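Local coordinates for 2S Albumin protein (Dolichos, PDB 6IX1) that probably serves as a seed albumin and folds as a hemopexin-type four-bladed beta-propeller, its precise role being unknown, at residues Ala13-Phe18 / Tyr24-Tyr29; Ala6-Ser11 / Ser71-Phe76; Glu182-Lys187 / Asp214-Leu219. One frame throughout, in Å; residues are numbered along the deposited sequence.

Contact 1: Ala13-Phe18 / Tyr24-Tyr29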
loop_
_atom_site.group_PDB
_atom_site.type_symbol
_atom_site.label_atom_id
_atom_site.label_comp_id
_atom_site.label_asym_id
_atom_site.label_seq_id
_atom_site.Cartn_x
_atom_site.Cartn_y
_atom_site.Cartn_z
ATOM N N ALA A 13 -14.742 5.562 5.339
ATOM C CA ALA A 13 -15.297 4.548 4.454
ATOM C C ALA A 13 -15.043 4.912 3.001
ATOM O O ALA A 13 -15.306 6.029 2.535
ATOM C CB ALA A 13 -16.756 4.321 4.726
ATOM N N TYR A 14 -14.545 3.934 2.263
ATOM C CA TYR A 14 -14.335 4.064 0.813
ATOM C C TYR A 14 -13.460 5.241 0.417
ATOM O O TYR A 14 -13.565 5.722 -0.702
ATOM C CB TYR A 14 -15.639 3.943 0.003
ATOM C CG TYR A 14 -16.183 2.547 0.117
ATOM C CD1 TYR A 14 -15.703 1.562 -0.721
ATOM C CD2 TYR A 14 -17.110 2.135 1.068
ATOM C CE1 TYR A 14 -16.071 0.231 -0.547
ATOM C CE2 TYR A 14 -17.470 0.810 1.262
ATOM C CZ TYR A 14 -16.975 -0.152 0.416
ATOM O OH TYR A 14 -17.340 -1.476 0.520
ATOM N N GLU A 15 -12.497 5.543 1.277
ATOM C CA GLU A 15 -11.420 6.475 0.924
ATOM C C GLU A 15 -10.070 5.722 0.866
ATOM O O GLU A 15 -9.774 4.901 1.754
ATOM C CB GLU A 15 -11.346 7.656 1.898
ATOM C CG GLU A 15 -12.599 8.459 1.868
ATOM C CD GLU A 15 -12.594 9.737 2.698
ATOM O OE1 GLU A 15 -11.520 10.321 2.885
ATOM O OE2 GLU A 15 -13.729 10.185 3.021
ATOM N N VAL A 16 -9.276 6.108 -0.124
ATOM C CA VAL A 16 -7.937 5.543 -0.340
ATOM C C VAL A 16 -6.977 6.722 -0.589
ATOM O O VAL A 16 -7.340 7.748 -1.185
ATOM C CB VAL A 16 -7.888 4.513 -1.493
ATOM C CG1 VAL A 16 -8.326 5.116 -2.855
ATOM C CG2 VAL A 16 -6.492 3.915 -1.639
ATOM N N TYR A 17 -5.774 6.574 -0.048
ATOM C CA TYR A 17 -4.672 7.481 -0.345
ATOM C C TYR A 17 -3.726 6.830 -1.351
ATOM O O TYR A 17 -3.315 5.685 -1.140
ATOM C CB TYR A 17 -3.896 7.810 0.933
ATOM C CG TYR A 17 -4.639 8.635 1.954
ATOM C CD1 TYR A 17 -5.435 8.008 2.867
ATOM C CD2 TYR A 17 -4.604 10.026 1.988
ATOM C CE1 TYR A 17 -6.167 8.693 3.816
ATOM C CE2 TYR A 17 -5.313 10.727 2.957
ATOM C CZ TYR A 17 -6.142 10.057 3.857
ATOM O OH TYR A 17 -6.903 10.684 4.810
ATOM N N PHE A 18 -3.426 7.529 -2.418
ATOM C CA PHE A 18 -2.474 7.107 -3.441
ATOM C C PHE A 18 -1.303 8.064 -3.466
ATOM O O PHE A 18 -1.531 9.265 -3.590
ATOM C CB PHE A 18 -3.061 7.068 -4.848
ATOM C CG PHE A 18 -4.149 6.064 -5.104
ATOM C CD1 PHE A 18 -3.987 4.769 -4.792
ATOM C CD2 PHE A 18 -5.322 6.403 -5.735
ATOM C CE1 PHE A 18 -4.947 3.829 -5.071
ATOM C CE2 PHE A 18 -6.260 5.469 -6.080
ATOM C CZ PHE A 18 -6.077 4.162 -5.732
ATOM N N TYR A 24 0.389 13.222 -3.636
ATOM C CA TYR A 24 -0.659 12.216 -3.365
ATOM C C TYR A 24 -2.031 12.762 -3.742
ATOM O O TYR A 24 -2.183 13.985 -3.968
ATOM C CB TYR A 24 -0.645 11.817 -1.884
ATOM C CG TYR A 24 -1.286 12.809 -0.957
ATOM C CD1 TYR A 24 -0.689 13.973 -0.614
ATOM C CD2 TYR A 24 -2.569 12.578 -0.469
ATOM C CE1 TYR A 24 -1.373 14.943 0.128
ATOM C CE2 TYR A 24 -3.226 13.501 0.330
ATOM C CZ TYR A 24 -2.593 14.678 0.674
ATOM O OH TYR A 24 -3.229 15.609 1.423
ATOM N N VAL A 25 -3.009 11.871 -3.826
ATOM C CA VAL A 25 -4.451 12.156 -3.908
ATOM C C VAL A 25 -5.153 11.323 -2.877
ATOM O O VAL A 25 -4.655 10.271 -2.413
ATOM C CB VAL A 25 -5.085 11.966 -5.288
ATOM C CG1 VAL A 25 -4.587 13.020 -6.263
ATOM C CG2 VAL A 25 -4.937 10.572 -5.771
ATOM N N ARG A 26 -6.317 11.765 -2.471
ATOM C CA ARG A 26 -7.256 10.994 -1.670
ATOM C C ARG A 26 -8.483 10.801 -2.559
ATOM O O ARG A 26 -8.994 11.792 -3.125
ATOM C CB ARG A 26 -7.617 11.718 -0.382
ATOM C CG ARG A 26 -8.612 10.941 0.439
ATOM C CD ARG A 26 -8.691 11.571 1.826
ATOM N NE ARG A 26 -8.956 13.002 1.751
ATOM C CZ ARG A 26 -10.086 13.646 1.814
ATOM N NH1 ARG A 26 -11.143 13.089 2.245
ATOM N NH2 ARG A 26 -10.006 14.918 1.558
ATOM N N VAL A 27 -8.958 9.584 -2.746
ATOM C CA VAL A 27 -10.042 9.225 -3.654
ATOM C C VAL A 27 -11.169 8.533 -2.896
ATOM O O VAL A 27 -10.857 7.678 -2.002
ATOM C CB VAL A 27 -9.438 8.314 -4.773
ATOM C CG1 VAL A 27 -10.543 7.735 -5.660
ATOM C CG2 VAL A 27 -8.419 9.043 -5.645
ATOM N N TYR A 28 -12.393 8.854 -3.270
ATOM C CA TYR A 28 -13.612 8.192 -2.803
ATOM C C TYR A 28 -13.926 7.160 -3.868
ATOM O O TYR A 28 -14.332 7.520 -4.993
ATOM C CB TYR A 28 -14.703 9.265 -2.682
ATOM C CG TYR A 28 -15.939 8.888 -1.907
ATOM C CD1 TYR A 28 -15.856 8.188 -0.734
ATOM C CD2 TYR A 28 -17.159 9.508 -2.215
ATOM C CE1 TYR A 28 -16.942 8.042 0.097
ATOM C CE2 TYR A 28 -18.262 9.284 -1.428
ATOM C CZ TYR A 28 -18.145 8.638 -0.227
ATOM O OH TYR A 28 -19.289 8.456 0.555
ATOM N N TYR A 29 -13.718 5.890 -3.565
ATOM C CA TYR A 29 -13.671 4.832 -4.625
ATOM C C TYR A 29 -14.934 3.988 -4.572
ATOM O O TYR A 29 -15.613 3.882 -3.564
ATOM C CB TYR A 29 -12.378 4.003 -4.586
ATOM C CG TYR A 29 -12.196 3.174 -3.383
ATOM C CD1 TYR A 29 -11.691 3.693 -2.212
ATOM C CD2 TYR A 29 -12.453 1.811 -3.483
ATOM C CE1 TYR A 29 -11.494 2.882 -1.121
ATOM C CE2 TYR A 29 -12.329 1.024 -2.366
ATOM C CZ TYR A 29 -11.850 1.550 -1.176
ATOM O OH TYR A 29 -11.721 0.664 -0.137
#
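Y14 O is gripped twice from the segment Y24-Y29: the N-H of Y29 reaches it with Y29 N at 2.9 Å, and the CA-H of Y28 approaches with Y28 CA 3.2 Å from Y14 O. The antiparallel hairpin continues through the hydrogen-bonded pairs V16-V27 and F18-V25, each closed by two backbone bonds. E15, Y17 and R26 share one sheet face. CG of R26 stands anti to the backbone N (chi1 179°) and the chain then bends at chi3, which brings R26 NH1 to E15 OE1 at 2.9 Å. This salt bridge is a single bond: OE1 lies in the guanidinium plane, yet NH1 comes from above the carboxylate plane, with the two planes 44° apart. R26 CG covers one face of the Y17 ring toward its rim, while NH2 bonds T40. With an alanine in place of R26, E15 would probably lose its charged mate and the Y17 ring its aliphatic cover. On the face of V16, F18 and V27, F18 CD2 meets V27 CG2 at 4.1 Å, and V16 CG1 reaches Y29 CD1 at 3.7 Å; the Y29 hydroxyl bonds H178. The hairpin is thus two-faced: a salt bridge beside an aliphatically covered tyrosine ring, and mainly apolar packing opposite.

Contact 2: Ala6-Ser11 / Ser71-Phe76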
loop_
_atom_site.group_PDB
_atom_site.type_symbol
_atom_site.label_atom_id
_atom_site.label_comp_id
_atom_site.label_asym_id
_atom_site.label_seq_id
_atom_site.Cartn_x
_atom_site.Cartn_y
_atom_site.Cartn_z
ATOM N N ALA A 6 2.501 3.943 -3.933
ATOM C CA ALA A 6 2.029 3.376 -2.688
ATOM C C ALA A 6 0.557 3.653 -2.500
ATOM O O ALA A 6 0.062 4.662 -3.072
ATOM C CB ALA A 6 2.851 3.920 -1.522
ATOM N N ALA A 7 -0.100 2.914 -1.653
ATOM C CA ALA A 7 -1.488 3.216 -1.292
ATOM C C ALA A 7 -1.787 2.738 0.108
ATOM O O ALA A 7 -1.125 1.786 0.622
ATOM C CB ALA A 7 -2.386 2.527 -2.298
ATOM N N PHE A 8 -2.811 3.285 0.737
ATOM C CA PHE A 8 -3.369 2.664 1.942
ATOM C C PHE A 8 -4.832 3.042 2.091
ATOM O O PHE A 8 -5.298 4.068 1.556
ATOM C CB PHE A 8 -2.531 2.983 3.192
ATOM C CG PHE A 8 -2.545 4.395 3.718
ATOM C CD1 PHE A 8 -3.630 4.875 4.453
ATOM C CD2 PHE A 8 -1.466 5.201 3.455
ATOM C CE1 PHE A 8 -3.595 6.167 4.942
ATOM C CE2 PHE A 8 -1.439 6.489 4.002
ATOM C CZ PHE A 8 -2.523 6.975 4.704
ATOM N N ARG A 9 -5.538 2.181 2.786
ATOM C CA ARG A 9 -6.970 2.293 3.039
ATOM C C ARG A 9 -7.217 3.199 4.238
ATOM O O ARG A 9 -6.659 2.994 5.329
ATOM C CB ARG A 9 -7.510 0.872 3.332
ATOM C CG ARG A 9 -8.981 0.847 3.637
ATOM C CD ARG A 9 -9.536 -0.483 4.028
ATOM N NE ARG A 9 -8.907 -1.016 5.212
ATOM C CZ ARG A 9 -9.153 -2.259 5.670
ATOM N NH1 ARG A 9 -9.886 -3.093 4.999
ATOM N NH2 ARG A 9 -8.491 -2.661 6.765
ATOM N N SER A 10 -8.056 4.227 4.050
ATOM C CA SER A 10 -8.354 5.143 5.140
ATOM C C SER A 10 -9.315 4.473 6.125
ATOM O O SER A 10 -10.142 3.646 5.783
ATOM C CB SER A 10 -9.013 6.393 4.612
ATOM O OG SER A 10 -9.282 7.258 5.674
ATOM N N SER A 11 -9.264 4.973 7.373
ATOM C CA SER A 11 -10.371 4.765 8.327
ATOM C C SER A 11 -11.728 5.320 7.840
ATOM O O SER A 11 -12.754 4.791 8.226
ATOM C CB SER A 11 -10.004 5.365 9.661
ATOM O OG SER A 11 -9.839 6.763 9.480
ATOM N N SER A 71 -6.765 5.554 12.678
ATOM C CA SER A 71 -6.245 6.374 11.580
ATOM C C SER A 71 -4.706 6.355 11.618
ATOM O O SER A 71 -4.044 7.351 11.425
ATOM C CB SER A 71 -6.824 7.752 11.659
ATOM O OG SER A 71 -8.233 7.719 11.479
ATOM N N GLU A 72 -4.167 5.154 11.762
ATOM C CA GLU A 72 -2.710 4.890 11.782
ATOM C C GLU A 72 -2.256 4.142 10.519
ATOM O O GLU A 72 -2.992 3.348 9.991
ATOM C CB GLU A 72 -2.345 4.124 13.049
ATOM C CG GLU A 72 -2.655 4.954 14.303
ATOM C CD GLU A 72 -2.495 4.259 15.637
ATOM O OE1 GLU A 72 -2.337 3.085 15.620
ATOM O OE2 GLU A 72 -2.683 4.970 16.638
ATOM N N ALA A 73 -1.017 4.428 10.137
ATOM C CA ALA A 73 -0.404 3.750 9.000
ATOM C C ALA A 73 1.114 3.774 9.162
ATOM O O ALA A 73 1.614 4.717 9.717
ATOM C CB ALA A 73 -0.807 4.409 7.729
ATOM N N TYR A 74 1.759 2.739 8.587
ATOM C CA TYR A 74 3.207 2.835 8.317
ATOM C C TYR A 74 3.474 3.377 6.940
ATOM O O TYR A 74 2.734 3.000 5.987
ATOM C CB TYR A 74 3.920 1.488 8.488
ATOM C CG TYR A 74 4.135 1.092 9.902
ATOM C CD1 TYR A 74 5.244 1.559 10.595
ATOM C CD2 TYR A 74 3.256 0.322 10.616
ATOM C CE1 TYR A 74 5.486 1.259 11.927
ATOM C CE2 TYR A 74 3.488 -0.014 11.927
ATOM C CZ TYR A 74 4.609 0.458 12.589
ATOM O OH TYR A 74 4.816 0.104 13.887
ATOM N N VAL A 75 4.466 4.244 6.835
ATOM C CA VAL A 75 4.951 4.714 5.536
ATOM C C VAL A 75 6.436 4.484 5.428
ATOM O O VAL A 75 7.120 4.349 6.468
ATOM C CB VAL A 75 4.595 6.205 5.400
ATOM C CG1 VAL A 75 3.095 6.421 5.401
ATOM C CG2 VAL A 75 5.201 7.133 6.446
ATOM N N PHE A 76 6.899 4.364 4.208
ATOM C CA PHE A 76 8.263 3.951 3.865
ATOM C C PHE A 76 8.811 4.868 2.781
ATOM O O PHE A 76 8.029 5.341 1.958
ATOM C CB PHE A 76 8.268 2.514 3.330
ATOM C CG PHE A 76 7.788 1.454 4.306
ATOM C CD1 PHE A 76 6.440 1.278 4.589
ATOM C CD2 PHE A 76 8.702 0.737 5.063
ATOM C CE1 PHE A 76 6.002 0.379 5.548
ATOM C CE2 PHE A 76 8.251 -0.109 6.046
ATOM C CZ PHE A 76 6.907 -0.320 6.290
#
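F8 offers one face of its ring to the methyl of A73, a small residue seating a large one. CB of F8 is still 5.1 Å from A73 CB and makes no contact. CG sits between the backbone N and the carbonyl carbon; chi1 70° sets the ring above A73 and chi2 77° turns its face to the methyl. From CG to CZ all six ring carbons then lie almost equally far from it, F8 CE2 at 4.3 Å from A73 CB. The methyl stands 4.1 Å from the ring centroid and only 2° off its normal, a CH-pi contact centred on the face. At the end of the segment a polar link closes the contact: S11 OG and S71 OG are hydrogen-bonded at 2.7 Å, and either hydroxyl could be the donor. The backbone N-H of S11 is held separately by Y86 OH, and both serines touch P88. The two strands do not pair with each other. Strand 6-9 pairs with strand 15-20, where Y17 stacks on F8, whereas strand 72-77 lies between strands 64-67 and 80-85; the F8 side chain also touches S65 and D67, so the contact joins two neighbouring blades of the propeller.

Contact 3: Glu182-Lys187 / Asp214-Leu219. With SO4 (sulfate ion), chain D.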
loop_
_atom_site.group_PDB
_atom_site.type_symbol
_atom_site.label_atom_id
_atom_site.label_comp_id
_atom_site.label_asym_id
_atom_site.label_seq_id
_atom_site.Cartn_x
_atom_site.Cartn_y
_atom_site.Cartn_z
ATOM N N GLU A 182 -11.432 -8.053 -0.260
ATOM C CA GLU A 182 -10.860 -7.630 -1.546
ATOM C C GLU A 182 -9.599 -6.777 -1.309
ATOM O O GLU A 182 -9.433 -6.119 -0.288
ATOM C CB GLU A 182 -11.867 -6.928 -2.431
ATOM C CG GLU A 182 -13.041 -7.788 -2.731
ATOM C CD GLU A 182 -14.086 -7.261 -3.691
ATOM O OE1 GLU A 182 -13.998 -6.114 -4.138
ATOM O OE2 GLU A 182 -15.039 -8.061 -3.935
ATOM N N ALA A 183 -8.769 -6.756 -2.329
ATOM C CA ALA A 183 -7.564 -5.933 -2.352
ATOM C C ALA A 183 -7.261 -5.521 -3.765
ATOM O O ALA A 183 -7.626 -6.245 -4.687
ATOM C CB ALA A 183 -6.394 -6.660 -1.765
ATOM N N TYR A 184 -6.562 -4.403 -3.918
ATOM C CA TYR A 184 -6.151 -3.890 -5.229
ATOM C C TYR A 184 -4.626 -3.991 -5.295
ATOM O O TYR A 184 -3.946 -3.540 -4.383
ATOM C CB TYR A 184 -6.566 -2.436 -5.392
ATOM C CG TYR A 184 -8.019 -2.252 -5.518
ATOM C CD1 TYR A 184 -8.817 -2.100 -4.409
ATOM C CD2 TYR A 184 -8.637 -2.272 -6.755
ATOM C CE1 TYR A 184 -10.198 -2.011 -4.542
ATOM C CE2 TYR A 184 -10.009 -2.184 -6.888
ATOM C CZ TYR A 184 -10.803 -1.968 -5.781
ATOM O OH TYR A 184 -12.166 -1.888 -5.863
ATOM N N LEU A 185 -4.148 -4.571 -6.401
ATOM C CA LEU A 185 -2.679 -4.727 -6.619
ATOM C C LEU A 185 -2.378 -3.902 -7.895
ATOM O O LEU A 185 -3.081 -3.983 -8.891
ATOM C CB LEU A 185 -2.301 -6.198 -6.883
ATOM C CG LEU A 185 -2.853 -7.213 -5.887
ATOM C CD1 LEU A 185 -2.331 -8.582 -6.308
ATOM C CD2 LEU A 185 -2.357 -6.909 -4.467
ATOM N N PHE A 186 -1.316 -3.142 -7.796
ATOM C CA PHE A 186 -0.889 -2.269 -8.897
ATOM C C PHE A 186 0.551 -2.632 -9.305
ATOM O O PHE A 186 1.386 -2.881 -8.473
ATOM C CB PHE A 186 -0.872 -0.802 -8.440
ATOM C CG PHE A 186 -2.210 -0.282 -8.007
ATOM C CD1 PHE A 186 -2.679 -0.430 -6.749
ATOM C CD2 PHE A 186 -3.048 0.291 -8.907
ATOM C CE1 PHE A 186 -3.956 0.011 -6.406
ATOM C CE2 PHE A 186 -4.339 0.717 -8.662
ATOM C CZ PHE A 186 -4.781 0.583 -7.368
ATOM N N LYS A 187 0.801 -2.612 -10.587
ATOM C CA LYS A 187 2.133 -2.922 -11.139
ATOM C C LYS A 187 2.264 -2.110 -12.432
ATOM O O LYS A 187 1.498 -2.348 -13.394
ATOM C CB LYS A 187 2.309 -4.417 -11.405
ATOM C CG LYS A 187 3.572 -4.881 -12.126
ATOM C CD LYS A 187 4.709 -4.688 -11.277
ATOM C CE LYS A 187 5.908 -5.599 -11.622
ATOM N NZ LYS A 187 5.836 -7.123 -11.604
ATOM N N ASP A 214 -8.171 2.769 -17.026
ATOM C CA ASP A 214 -9.456 2.234 -17.461
ATOM C C ASP A 214 -10.417 1.993 -16.306
ATOM O O ASP A 214 -11.622 2.194 -16.427
ATOM C CB ASP A 214 -9.251 0.989 -18.311
ATOM C CG ASP A 214 -8.521 1.346 -19.636
ATOM O OD1 ASP A 214 -8.598 2.473 -20.098
ATOM O OD2 ASP A 214 -7.835 0.533 -20.184
ATOM N N GLY A 215 -9.885 1.517 -15.191
ATOM C CA GLY A 215 -10.730 1.230 -14.009
ATOM C C GLY A 215 -10.935 2.421 -13.077
ATOM O O GLY A 215 -11.913 2.484 -12.366
ATOM N N TRP A 216 -9.983 3.346 -13.150
ATOM C CA TRP A 216 -9.905 4.546 -12.265
ATOM C C TRP A 216 -9.757 5.807 -13.107
ATOM O O TRP A 216 -8.760 6.511 -13.062
ATOM C CB TRP A 216 -8.702 4.395 -11.335
ATOM C CG TRP A 216 -8.864 3.238 -10.383
ATOM C CD1 TRP A 216 -8.625 1.907 -10.650
ATOM C CD2 TRP A 216 -9.168 3.295 -8.991
ATOM N NE1 TRP A 216 -8.844 1.150 -9.537
ATOM C CE2 TRP A 216 -9.162 1.969 -8.490
ATOM C CE3 TRP A 216 -9.361 4.342 -8.096
ATOM C CZ2 TRP A 216 -9.394 1.678 -7.165
ATOM C CZ3 TRP A 216 -9.647 4.054 -6.800
ATOM C CH2 TRP A 216 -9.653 2.753 -6.326
ATOM N N PRO A 217 -10.727 6.086 -14.010
ATOM C CA PRO A 217 -10.552 7.204 -14.908
ATOM C C PRO A 217 -10.428 8.591 -14.267
ATOM O O PRO A 217 -9.951 9.519 -14.897
ATOM C CB PRO A 217 -11.720 7.121 -15.862
ATOM C CG PRO A 217 -12.760 6.333 -15.075
ATOM C CD PRO A 217 -11.956 5.327 -14.259
ATOM N N CYS A 218 -10.783 8.681 -12.996
ATOM C CA CYS A 218 -10.663 9.980 -12.306
ATOM C C CYS A 218 -9.192 10.379 -12.170
ATOM O O CYS A 218 -8.931 11.541 -11.868
ATOM C CB CYS A 218 -11.394 10.043 -10.949
ATOM S SG CYS A 218 -10.559 9.070 -9.631
ATOM N N LEU A 219 -8.272 9.434 -12.389
ATOM C CA LEU A 219 -6.835 9.694 -12.301
ATOM C C LEU A 219 -6.215 10.094 -13.637
ATOM O O LEU A 219 -5.022 10.330 -13.632
ATOM C CB LEU A 219 -6.128 8.480 -11.747
ATOM C CG LEU A 219 -6.597 8.035 -10.352
ATOM C CD1 LEU A 219 -5.803 6.814 -9.975
ATOM C CD2 LEU A 219 -6.509 9.149 -9.292
HETATM S S SO4 D . -12.591 -1.973 -9.665
HETATM O O1 SO4 D . -13.682 -1.732 -10.543
HETATM O O2 SO4 D . -13.149 -2.126 -8.365
HETATM O O3 SO4 D . -11.736 -0.900 -9.650
HETATM O O4 SO4 D . -11.829 -3.136 -10.019
#
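A sulfate ion, probably from the crystallisation liquor, sits beside this buried aromatic contact, at the seam where the last blade of the propeller meets the first. Y184, on strand 182-187, and W216, just past helix 212-215, form a T-shaped pair: the six-membered ring of W216 directs its edge at the face of Y184, with centroids 5.5 Å apart and planes at 82°. The touching atom of W216 is CZ2, which stands over the Y184 ring toward its rim, 3.9 Å from Y184 CE2. In Y184, CG lies anti to the carbonyl carbon (chi1 -70°), and the ring carries its hydroxyl to the anion. Y184 OH donates to sulfate O2 at 2.7 Å, and the sulfur lies near the ring plane at the edge. G32 N and Y191 OH also bond the sulfate, whereas W216 NE1 remains 3.5 Å from sulfate O3, near but not hydrogen-bonded. Further rings pack against the pair: F175 stacks on Y184, while Y191 and F18 each make an edge-to-face contact with W216. The backbone beyond the tryptophan is turned by a bond from L219 N to W216 O. Here aromatic packing joins the last sheet to the first, consistent with the closed ring of a hemopexin-type four-bladed propeller.

From the N terminus, the chain lays down strand 6-9 and enters the hairpin of contact 1, a short loop between adjacent strands. That loop is nested inside the longer one closed by contact 2, where the chain returns at 71-76 after finishing the first blade and beginning the second. Both contacts reach the first sheet, where strands 6-9 and 15-20 are neighbours. Contact 3 opens only much later, in series with both, and closes a loop within the last sheet and its trailing helix. Yet it packs on contact 1, with W216 against V27 and Y29 and F186 against F18. The first blade thereby joins the second on one flank and the last on another.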